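Local coordinates for RNase III (Scheffersomyces stipitis, PDB 7DEY), which belongs to the ribonuclease III family as a yeast Dicer and probably cleaves double-stranded RNA endonucleolytically to leave 5'-phosphomonoester ends, at residues S38-L43 against F118-G123; P4-K9 against K137-K142; V182-G187 against E196-N201. All blocks are in the same frame, centred on the assembly; numbering follows the deposited sequence.

Contact 1. Residues S38-L43 against F118-G123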
loop_
_atom_site.group_PDB
_atom_site.type_symbol
_atom_site.label_atom_id
_atom_site.label_comp_id
_atom_site.label_asym_id
_atom_site.label_seq_id
_atom_site.Cartn_x
_atom_site.Cartn_y
_atom_site.Cartn_z
ATOM N N SER C 38 26.364 -10.998 -18.749
ATOM C CA SER C 38 27.021 -9.706 -18.550
ATOM C C SER C 38 27.091 -9.299 -17.080
ATOM O O SER C 38 28.187 -9.150 -16.531
ATOM C CB SER C 38 26.299 -8.627 -19.375
ATOM O OG SER C 38 26.331 -7.360 -18.736
ATOM N N HIS C 39 25.939 -9.132 -16.425
ATOM C CA HIS C 39 25.880 -8.764 -15.011
ATOM C C HIS C 39 24.699 -9.476 -14.377
ATOM O O HIS C 39 23.997 -10.256 -15.027
ATOM C CB HIS C 39 25.770 -7.242 -14.809
ATOM C CG HIS C 39 24.444 -6.662 -15.200
ATOM N ND1 HIS C 39 23.660 -7.195 -16.201
ATOM C CD2 HIS C 39 23.773 -5.577 -14.735
ATOM C CE1 HIS C 39 22.561 -6.470 -16.330
ATOM N NE2 HIS C 39 22.604 -5.484 -15.451
ATOM N N ASN C 40 24.470 -9.200 -13.096
ATOM C CA ASN C 40 23.331 -9.797 -12.411
ATOM C C ASN C 40 22.030 -9.331 -13.063
ATOM O O ASN C 40 21.769 -8.128 -13.188
ATOM C CB ASN C 40 23.348 -9.445 -10.924
ATOM C CG ASN C 40 22.481 -8.242 -10.609
ATOM O OD1 ASN C 40 21.270 -8.371 -10.446
ATOM N ND2 ASN C 40 23.083 -7.061 -10.583
ATOM N N GLU C 41 21.279 -10.294 -13.583
ATOM C CA GLU C 41 19.900 -10.147 -14.022
ATOM C C GLU C 41 19.101 -11.386 -13.669
ATOM O O GLU C 41 17.868 -11.361 -13.741
ATOM C CB GLU C 41 19.868 -9.944 -15.531
ATOM C CG GLU C 41 20.817 -10.941 -16.147
ATOM C CD GLU C 41 20.791 -10.977 -17.635
ATOM O OE1 GLU C 41 20.679 -9.906 -18.268
ATOM O OE2 GLU C 41 20.890 -12.088 -18.168
ATOM N N ARG C 42 19.789 -12.482 -13.333
ATOM C CA ARG C 42 19.168 -13.705 -12.853
ATOM C C ARG C 42 18.588 -13.545 -11.463
ATOM O O ARG C 42 17.678 -14.289 -11.100
ATOM C CB ARG C 42 20.199 -14.832 -12.818
ATOM C CG ARG C 42 20.800 -15.182 -14.149
ATOM C CD ARG C 42 21.843 -16.218 -13.941
ATOM N NE ARG C 42 21.324 -17.572 -14.054
ATOM C CZ ARG C 42 21.489 -18.500 -13.120
ATOM N NH1 ARG C 42 22.148 -18.199 -12.002
ATOM N NH2 ARG C 42 21.004 -19.719 -13.298
ATOM N N LEU C 43 19.130 -12.639 -10.652
ATOM C CA LEU C 43 18.546 -12.415 -9.336
ATOM C C LEU C 43 17.265 -11.593 -9.431
ATOM O O LEU C 43 16.288 -11.907 -8.744
ATOM C CB LEU C 43 19.571 -11.760 -8.407
ATOM C CG LEU C 43 20.768 -12.682 -8.103
ATOM C CD1 LEU C 43 22.000 -11.951 -7.557
ATOM C CD2 LEU C 43 20.362 -13.794 -7.160
ATOM N N PHE C 118 15.031 -4.483 -5.031
ATOM C CA PHE C 118 14.323 -5.288 -4.044
ATOM C C PHE C 118 14.001 -6.677 -4.572
ATOM O O PHE C 118 14.075 -7.666 -3.826
ATOM C CB PHE C 118 13.045 -4.569 -3.628
ATOM C CG PHE C 118 12.353 -5.205 -2.488
ATOM C CD1 PHE C 118 11.422 -6.201 -2.701
ATOM C CD2 PHE C 118 12.631 -4.814 -1.203
ATOM C CE1 PHE C 118 10.783 -6.783 -1.656
ATOM C CE2 PHE C 118 11.998 -5.398 -0.152
ATOM C CZ PHE C 118 11.072 -6.382 -0.373
ATOM N N GLU C 119 13.636 -6.780 -5.850
ATOM C CA GLU C 119 13.430 -8.105 -6.414
ATOM C C GLU C 119 14.744 -8.870 -6.471
ATOM O O GLU C 119 14.821 -10.018 -6.020
ATOM C CB GLU C 119 12.765 -8.000 -7.783
ATOM C CG GLU C 119 11.293 -7.643 -7.661
ATOM C CD GLU C 119 10.570 -7.599 -8.991
ATOM O OE1 GLU C 119 9.332 -7.799 -8.980
ATOM O OE2 GLU C 119 11.220 -7.360 -10.040
ATOM N N ALA C 120 15.802 -8.232 -6.976
ATOM C CA ALA C 120 17.116 -8.866 -6.947
ATOM C C ALA C 120 17.487 -9.309 -5.530
ATOM O O ALA C 120 17.978 -10.430 -5.321
ATOM C CB ALA C 120 18.177 -7.917 -7.506
ATOM N N TYR C 121 17.251 -8.442 -4.544
ATOM C CA TYR C 121 17.624 -8.758 -3.174
ATOM C C TYR C 121 16.964 -10.055 -2.712
ATOM O O TYR C 121 17.646 -11.007 -2.308
ATOM C CB TYR C 121 17.246 -7.592 -2.269
ATOM C CG TYR C 121 17.830 -7.681 -0.883
ATOM C CD1 TYR C 121 19.126 -7.258 -0.625
ATOM C CD2 TYR C 121 17.081 -8.183 0.164
ATOM C CE1 TYR C 121 19.654 -7.338 0.626
ATOM C CE2 TYR C 121 17.596 -8.275 1.419
ATOM C CZ TYR C 121 18.883 -7.852 1.655
ATOM O OH TYR C 121 19.395 -7.941 2.941
ATOM N N ILE C 122 15.628 -10.116 -2.782
ATOM C CA ILE C 122 14.918 -11.364 -2.506
ATOM C C ILE C 122 15.521 -12.515 -3.300
ATOM O O ILE C 122 15.674 -13.632 -2.791
ATOM C CB ILE C 122 13.422 -11.202 -2.822
ATOM C CG1 ILE C 122 12.683 -10.616 -1.628
ATOM C CG2 ILE C 122 12.790 -12.546 -3.233
ATOM C CD1 ILE C 122 11.233 -10.278 -1.962
ATOM N N GLY C 123 15.861 -12.263 -4.565
ATOM C CA GLY C 123 16.569 -13.264 -5.341
ATOM C C GLY C 123 17.853 -13.728 -4.679
ATOM O O GLY C 123 18.227 -14.899 -4.803
#

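Contact 2. Residues P4-K9 against K137-K142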
loop_
_atom_site.group_PDB
_atom_site.type_symbol
_atom_site.label_atom_id
_atom_site.label_comp_id
_atom_site.label_asym_id
_atom_site.label_seq_id
_atom_site.Cartn_x
_atom_site.Cartn_y
_atom_site.Cartn_z
ATOM N N PRO C 4 12.680 -7.484 11.088
ATOM C CA PRO C 4 14.123 -7.462 10.805
ATOM C C PRO C 4 14.411 -7.933 9.389
ATOM O O PRO C 4 13.795 -8.879 8.892
ATOM C CB PRO C 4 14.711 -8.426 11.845
ATOM C CG PRO C 4 13.655 -8.607 12.873
ATOM C CD PRO C 4 12.340 -8.410 12.182
ATOM N N LEU C 5 15.360 -7.267 8.747
ATOM C CA LEU C 5 15.713 -7.589 7.366
ATOM C C LEU C 5 16.570 -8.843 7.322
ATOM O O LEU C 5 17.656 -8.862 7.917
ATOM C CB LEU C 5 16.473 -6.444 6.716
ATOM C CG LEU C 5 16.892 -6.741 5.283
ATOM C CD1 LEU C 5 15.653 -6.942 4.416
ATOM C CD2 LEU C 5 17.767 -5.628 4.731
ATOM N N PRO C 6 16.142 -9.900 6.637
ATOM C CA PRO C 6 16.991 -11.080 6.510
ATOM C C PRO C 6 18.256 -10.743 5.745
ATOM O O PRO C 6 18.254 -9.947 4.797
ATOM C CB PRO C 6 16.114 -12.077 5.749
ATOM C CG PRO C 6 15.059 -11.273 5.146
ATOM C CD PRO C 6 14.818 -10.118 6.042
ATOM N N PHE C 7 19.339 -11.383 6.179
ATOM C CA PHE C 7 20.706 -10.958 5.931
ATOM C C PHE C 7 21.322 -11.743 4.788
ATOM O O PHE C 7 21.047 -12.932 4.619
ATOM C CB PHE C 7 21.532 -11.154 7.203
ATOM C CG PHE C 7 22.933 -10.621 7.128
ATOM C CD1 PHE C 7 23.180 -9.292 7.282
ATOM C CD2 PHE C 7 23.992 -11.470 6.940
ATOM C CE1 PHE C 7 24.437 -8.825 7.234
ATOM C CE2 PHE C 7 25.238 -11.008 6.902
ATOM C CZ PHE C 7 25.473 -9.682 7.050
ATOM N N ILE C 8 22.169 -11.062 4.017
ATOM C CA ILE C 8 23.005 -11.672 2.988
ATOM C C ILE C 8 24.425 -11.749 3.536
ATOM O O ILE C 8 25.072 -10.717 3.743
ATOM C CB ILE C 8 22.978 -10.861 1.689
ATOM C CG1 ILE C 8 21.591 -10.861 1.074
ATOM C CG2 ILE C 8 24.014 -11.382 0.693
ATOM C CD1 ILE C 8 21.522 -9.956 -0.111
ATOM N N LYS C 9 24.943 -12.958 3.750
ATOM C CA LYS C 9 26.292 -13.032 4.307
ATOM C C LYS C 9 27.363 -12.875 3.231
ATOM O O LYS C 9 28.305 -12.103 3.414
ATOM C CB LYS C 9 26.488 -14.334 5.083
ATOM C CG LYS C 9 25.411 -14.596 6.115
ATOM C CD LYS C 9 25.852 -15.632 7.127
ATOM C CE LYS C 9 26.656 -15.008 8.249
ATOM N NZ LYS C 9 27.232 -16.062 9.141
ATOM N N LYS C 137 9.371 -16.446 3.266
ATOM C CA LYS C 137 7.936 -16.408 3.503
ATOM C C LYS C 137 7.595 -15.835 4.888
ATOM O O LYS C 137 6.694 -15.000 5.005
ATOM C CB LYS C 137 7.380 -17.820 3.322
ATOM C CG LYS C 137 5.892 -17.901 3.369
ATOM C CD LYS C 137 5.401 -19.330 3.240
ATOM C CE LYS C 137 3.876 -19.379 3.296
ATOM N NZ LYS C 137 3.383 -20.788 3.405
ATOM N N ASP C 138 8.333 -16.227 5.935
ATOM C CA ASP C 138 8.028 -15.740 7.284
ATOM C C ASP C 138 8.337 -14.256 7.440
ATOM O O ASP C 138 7.560 -13.512 8.059
ATOM C CB ASP C 138 8.807 -16.537 8.326
ATOM C CG ASP C 138 8.224 -17.906 8.552
ATOM O OD1 ASP C 138 6.973 -18.017 8.603
ATOM O OD2 ASP C 138 9.019 -18.872 8.664
ATOM N N TRP C 139 9.474 -13.809 6.915
ATOM C CA TRP C 139 9.778 -12.383 6.949
ATOM C C TRP C 139 8.713 -11.577 6.216
ATOM O O TRP C 139 8.176 -10.604 6.758
ATOM C CB TRP C 139 11.150 -12.139 6.334
ATOM C CG TRP C 139 11.369 -10.747 5.878
ATOM C CD1 TRP C 139 11.263 -9.601 6.624
ATOM C CD2 TRP C 139 11.775 -10.343 4.574
ATOM N NE1 TRP C 139 11.575 -8.508 5.857
ATOM C CE2 TRP C 139 11.895 -8.936 4.593
ATOM C CE3 TRP C 139 12.058 -11.035 3.386
ATOM C CZ2 TRP C 139 12.270 -8.207 3.461
ATOM C CZ3 TRP C 139 12.431 -10.307 2.259
ATOM C CH2 TRP C 139 12.529 -8.910 2.305
ATOM N N LEU C 140 8.402 -11.980 4.973
ATOM C CA LEU C 140 7.352 -11.332 4.192
ATOM C C LEU C 140 6.007 -11.400 4.895
ATOM O O LEU C 140 5.199 -10.472 4.784
ATOM C CB LEU C 140 7.232 -11.989 2.821
ATOM C CG LEU C 140 8.280 -11.732 1.737
ATOM C CD1 LEU C 140 7.849 -12.468 0.486
ATOM C CD2 LEU C 140 8.471 -10.250 1.458
ATOM N N GLU C 141 5.734 -12.501 5.602
ATOM C CA GLU C 141 4.460 -12.603 6.312
ATOM C C GLU C 141 4.325 -11.508 7.370
ATOM O O GLU C 141 3.207 -11.085 7.698
ATOM C CB GLU C 141 4.311 -13.992 6.942
ATOM C CG GLU C 141 3.738 -15.044 5.993
ATOM C CD GLU C 141 3.967 -16.486 6.458
ATOM O OE1 GLU C 141 3.378 -17.406 5.846
ATOM O OE2 GLU C 141 4.734 -16.709 7.427
ATOM N N LYS C 142 5.442 -11.030 7.909
ATOM C CA LYS C 142 5.406 -9.894 8.818
ATOM C C LYS C 142 5.489 -8.574 8.061
ATOM O O LYS C 142 4.767 -7.627 8.383
ATOM C CB LYS C 142 6.557 -10.008 9.826
ATOM C CG LYS C 142 6.756 -11.421 10.365
ATOM C CD LYS C 142 7.839 -11.483 11.433
ATOM C CE LYS C 142 9.224 -11.308 10.829
ATOM N NZ LYS C 142 10.265 -10.927 11.834
#

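Contact 3. Residues V182-G187 against E196-N201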
loop_
_atom_site.group_PDB
_atom_site.type_symbol
_atom_site.label_atom_id
_atom_site.label_comp_id
_atom_site.label_asym_id
_atom_site.label_seq_id
_atom_site.Cartn_x
_atom_site.Cartn_y
_atom_site.Cartn_z
ATOM N N VAL C 182 -37.282 -8.454 -2.324
ATOM C CA VAL C 182 -37.956 -9.667 -1.869
ATOM C C VAL C 182 -36.917 -10.693 -1.429
ATOM O O VAL C 182 -36.116 -11.163 -2.245
ATOM C CB VAL C 182 -38.850 -10.253 -2.971
ATOM C CG1 VAL C 182 -39.891 -11.161 -2.361
ATOM C CG2 VAL C 182 -39.485 -9.141 -3.801
ATOM N N VAL C 183 -36.957 -11.069 -0.149
ATOM C CA VAL C 183 -36.059 -12.094 0.371
ATOM C C VAL C 183 -36.354 -13.423 -0.313
ATOM O O VAL C 183 -37.521 -13.797 -0.508
ATOM C CB VAL C 183 -36.202 -12.208 1.900
ATOM C CG1 VAL C 183 -35.047 -13.015 2.492
ATOM C CG2 VAL C 183 -36.269 -10.824 2.541
ATOM N N VAL C 184 -35.294 -14.145 -0.683
ATOM C CA VAL C 184 -35.412 -15.398 -1.415
ATOM C C VAL C 184 -34.976 -16.592 -0.572
ATOM O O VAL C 184 -35.677 -17.607 -0.530
ATOM C CB VAL C 184 -34.622 -15.327 -2.739
ATOM C CG1 VAL C 184 -34.866 -16.576 -3.594
ATOM C CG2 VAL C 184 -35.037 -14.094 -3.498
ATOM N N GLU C 185 -33.839 -16.494 0.111
ATOM C CA GLU C 185 -33.491 -17.406 1.191
ATOM C C GLU C 185 -33.373 -16.591 2.471
ATOM O O GLU C 185 -32.927 -15.438 2.452
ATOM C CB GLU C 185 -32.190 -18.186 0.903
ATOM C CG GLU C 185 -31.637 -18.999 2.068
ATOM C CD GLU C 185 -32.176 -20.423 2.114
ATOM O OE1 GLU C 185 -31.798 -21.171 3.039
ATOM O OE2 GLU C 185 -32.982 -20.796 1.232
ATOM N N GLU C 186 -33.824 -17.177 3.575
ATOM C CA GLU C 186 -34.033 -16.448 4.815
ATOM C C GLU C 186 -33.432 -17.217 5.983
ATOM O O GLU C 186 -33.048 -18.387 5.867
ATOM C CB GLU C 186 -35.531 -16.205 5.063
ATOM C CG GLU C 186 -36.344 -15.883 3.805
ATOM C CD GLU C 186 -37.138 -17.064 3.266
ATOM O OE1 GLU C 186 -38.364 -16.913 3.066
ATOM O OE2 GLU C 186 -36.537 -18.139 3.029
ATOM N N GLY C 187 -33.350 -16.524 7.118
ATOM C CA GLY C 187 -32.992 -17.138 8.381
ATOM C C GLY C 187 -31.563 -16.906 8.824
ATOM O O GLY C 187 -30.622 -17.177 8.074
ATOM N N GLU C 196 -33.623 -10.106 -3.173
ATOM C CA GLU C 196 -33.647 -9.797 -4.597
ATOM C C GLU C 196 -34.328 -8.460 -4.828
ATOM O O GLU C 196 -35.447 -8.234 -4.359
ATOM C CB GLU C 196 -34.359 -10.893 -5.398
ATOM C CG GLU C 196 -33.440 -11.994 -5.941
ATOM C CD GLU C 196 -34.151 -12.912 -6.919
ATOM O OE1 GLU C 196 -34.461 -12.454 -8.041
ATOM O OE2 GLU C 196 -34.417 -14.083 -6.557
ATOM N N CYS C 197 -33.659 -7.587 -5.567
ATOM C CA CYS C 197 -34.166 -6.257 -5.896
ATOM C C CYS C 197 -34.826 -6.328 -7.268
ATOM O O CYS C 197 -34.143 -6.315 -8.299
ATOM C CB CYS C 197 -33.029 -5.241 -5.863
ATOM S SG CYS C 197 -33.319 -3.724 -6.812
ATOM N N ARG C 198 -36.155 -6.408 -7.287
ATOM C CA ARG C 198 -36.886 -6.603 -8.529
ATOM C C ARG C 198 -37.692 -5.365 -8.864
ATOM O O ARG C 198 -38.299 -4.753 -7.984
ATOM C CB ARG C 198 -37.816 -7.815 -8.453
ATOM C CG ARG C 198 -37.098 -9.159 -8.390
ATOM C CD ARG C 198 -38.084 -10.323 -8.399
ATOM N NE ARG C 198 -37.633 -11.418 -7.542
ATOM C CZ ARG C 198 -38.432 -12.109 -6.739
ATOM N NH1 ARG C 198 -39.726 -11.815 -6.683
ATOM N NH2 ARG C 198 -37.942 -13.083 -5.990
ATOM N N MET C 199 -37.693 -4.996 -10.139
ATOM C CA MET C 199 -38.514 -3.901 -10.638
ATOM C C MET C 199 -39.595 -4.527 -11.523
ATOM O O MET C 199 -39.497 -4.562 -12.749
ATOM C CB MET C 199 -37.601 -2.857 -11.391
ATOM C CG MET C 199 -38.278 -1.868 -12.349
ATOM S SD MET C 199 -39.087 -0.474 -11.543
ATOM C CE MET C 199 -37.845 -0.080 -10.334
ATOM N N GLY C 200 -40.659 -5.003 -10.877
ATOM C CA GLY C 200 -41.761 -5.627 -11.591
ATOM C C GLY C 200 -41.606 -7.115 -11.849
ATOM O O GLY C 200 -42.253 -7.935 -11.185
ATOM N N ASN C 201 -40.757 -7.481 -12.812
ATOM C CA ASN C 201 -40.545 -8.882 -13.168
ATOM C C ASN C 201 -39.076 -9.294 -13.252
ATOM O O ASN C 201 -38.796 -10.501 -13.212
ATOM C CB ASN C 201 -41.236 -9.194 -14.507
ATOM C CG ASN C 201 -41.145 -8.035 -15.496
ATOM O OD1 ASN C 201 -40.393 -7.078 -15.284
ATOM N ND2 ASN C 201 -41.903 -8.123 -16.588
#

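Contact 1. Residues S38-L43 against F118-G123
Leu43 holds its CG anti to its own carbonyl carbon and beside the backbone N (chi1 -66°). Chi2 (162°) then sets the two branches, and CD2 comes to the backbone of Gly123. CD2 lies 3.4 Å from Gly123 O. The leucine CB touches the previous turn of helix 113-128, where it is 3.7 Å from Ala120 O. Side chain meets side chain more loosely: Leu43 CB and Ala120 CB are 4.2 Å apart. The backbone joins in as well, with Leu43 O 3.6 Å from Ala120 CA. No hydrogen bond crosses the interface, so the fit rests on van der Waals contact between small residues and one branched one. Gly123 presents bare backbone to the leucine, and Ala120 adds only a methyl group. Asn40 reaches the margin, its OD1 4.3 Å from Ala120 CB. Glu41 is the N-cap of helix 42-62, so Leu43 sits in the first turn. Residues 41-49 carry the ribonuclease III signature sequence. Glu119 OE2 lies close to carboxylates of Glu44, Asp48 and Asp116, a cluster consistent with the acidic metal-binding site known in this family. The contact therefore packs the two helices that supply these acids close together. Leu43 also touches Leu13 and Arg16 of helix 11-18. Farther round helix 113-128, Ile122 packs on Val50 and Leu51 of helix 42-62, and Phe118 packs on Leu84 and Ser88 of helix 81-90.

Contact 2. Residues P4-K9 against K137-K142
Trp139 CB lies 4.2 Å from Pro6 CG. CB points from helix 134-143 toward the N-terminal segment, CG is anti to the backbone N (chi1 160°), and chi2 (56°) then turns the indole plane. Pro6 crosses the indole at about a right angle. Pro6 CD stands over the five-membered ring, 3.3 Å from the ring centroid and 7° off its normal, a clear CH-pi contact. The neighbouring Pro6 CG reaches the six-membered ring, 3.5 Å from Trp139 CE3. At Trp139 CD1 the partner is Pro4 O, which approaches obliquely at 3.5 Å. Farther out, Trp139 CZ2 meets Leu5 CD1 at 3.7 Å, and there the two side chains run side by side. Pro4, Leu5 and Pro6 have polyproline II-like backbone angles, and this extended run lies across the helical ribonuclease III domain. Leu140 CD2 lies over the opposite indole face, offset toward the rim. The indole is thus held between the N-terminal segment and its own helix. Trp139 NE1 is hydrogen-bonded to Tyr91 OH, which gives the buried indole N-H a partner. An alanine in place of Trp139 would probably leave Pro6 CD without its aromatic face, Leu5 CD1 without its neighbour and Tyr91 OH without the NE1 partner. At the surface, Lys142 bends at chi3 and crosses the ring of Pro4 at about a right angle, with its NZ 3.3 Å from Pro4 CD. Beyond these prolines, Ile8 O accepts a hydrogen bond from Arg227 NH2 of the second subunit.

Contact 3. Residues V182-G187 against E196-N201
A beta hairpin of the double-stranded RNA-binding domain brings Val182 and Glu196 together as an antiparallel hydrogen-bonded pair. The domain has the alpha-beta-beta-beta-alpha fold, with strands 180-183, 194-199 and 202-208 between helices 164-172 and 212-224. Two backbone bonds close the pair: Val182 N to Glu196 O at 2.7 Å, and Glu196 N to Val182 O at 2.9 Å. Past the pair the chain turns a corner at Val184. There Val184 and Glu185 both face Val194, a classic beta bulge. The loop that follows joins the first two strands, and in this domain family that loop commonly reaches the minor groove of the RNA; a similar role here is probable but not seen. Val184 puts CG2 anti to its carbonyl carbon and beside the backbone N. This methyl packs along Glu196 from CG to the carboxylate, 3.6 Å from Glu196 CG and nearest to OE2. On the same surface, Glu196 OE1 forms a salt bridge with Arg198 NE; its hydrogen bond is weak and long at 3.4 Å, although nearly straight. The carboxylate carbon sits at the edge of the guanidinium, in its plane. Val182 lies over one guanidinium face, offset toward the rim, and its side chain crosses that of the arginine at about a right angle. Glu196 also touches Val203 and Arg206 of strand 202-208. Cys197, by contrast, packs on Leu168 of helix 164-172. Val182 CG2 is 3.9 Å from Arg198 NH1, while Val184 CG2 comes within 4.0 Å of Arg198 NH2.

How the contacts relate
From the N terminus, residues 4-9 open contact 2, which closes only when the chain reaches 137-142. Contact 1 is nested inside that long loop: residues 38-43 open it and 118-123 close it. Contact 3 follows in series, a short hairpin between 182-187 and 196-201. The first two tie together the helical ribonuclease III domain, one between its helices and the other by wrapping the N-terminal segment over it. Their centres are about 17 Å apart, and they touch through a probable hydrogen bond from Tyr121 OH to Pro6 O. Contact 3 lies in the RNA-binding domain, its centre about 56 Å from that of contact 1 and about 51 Å from that of contact 2.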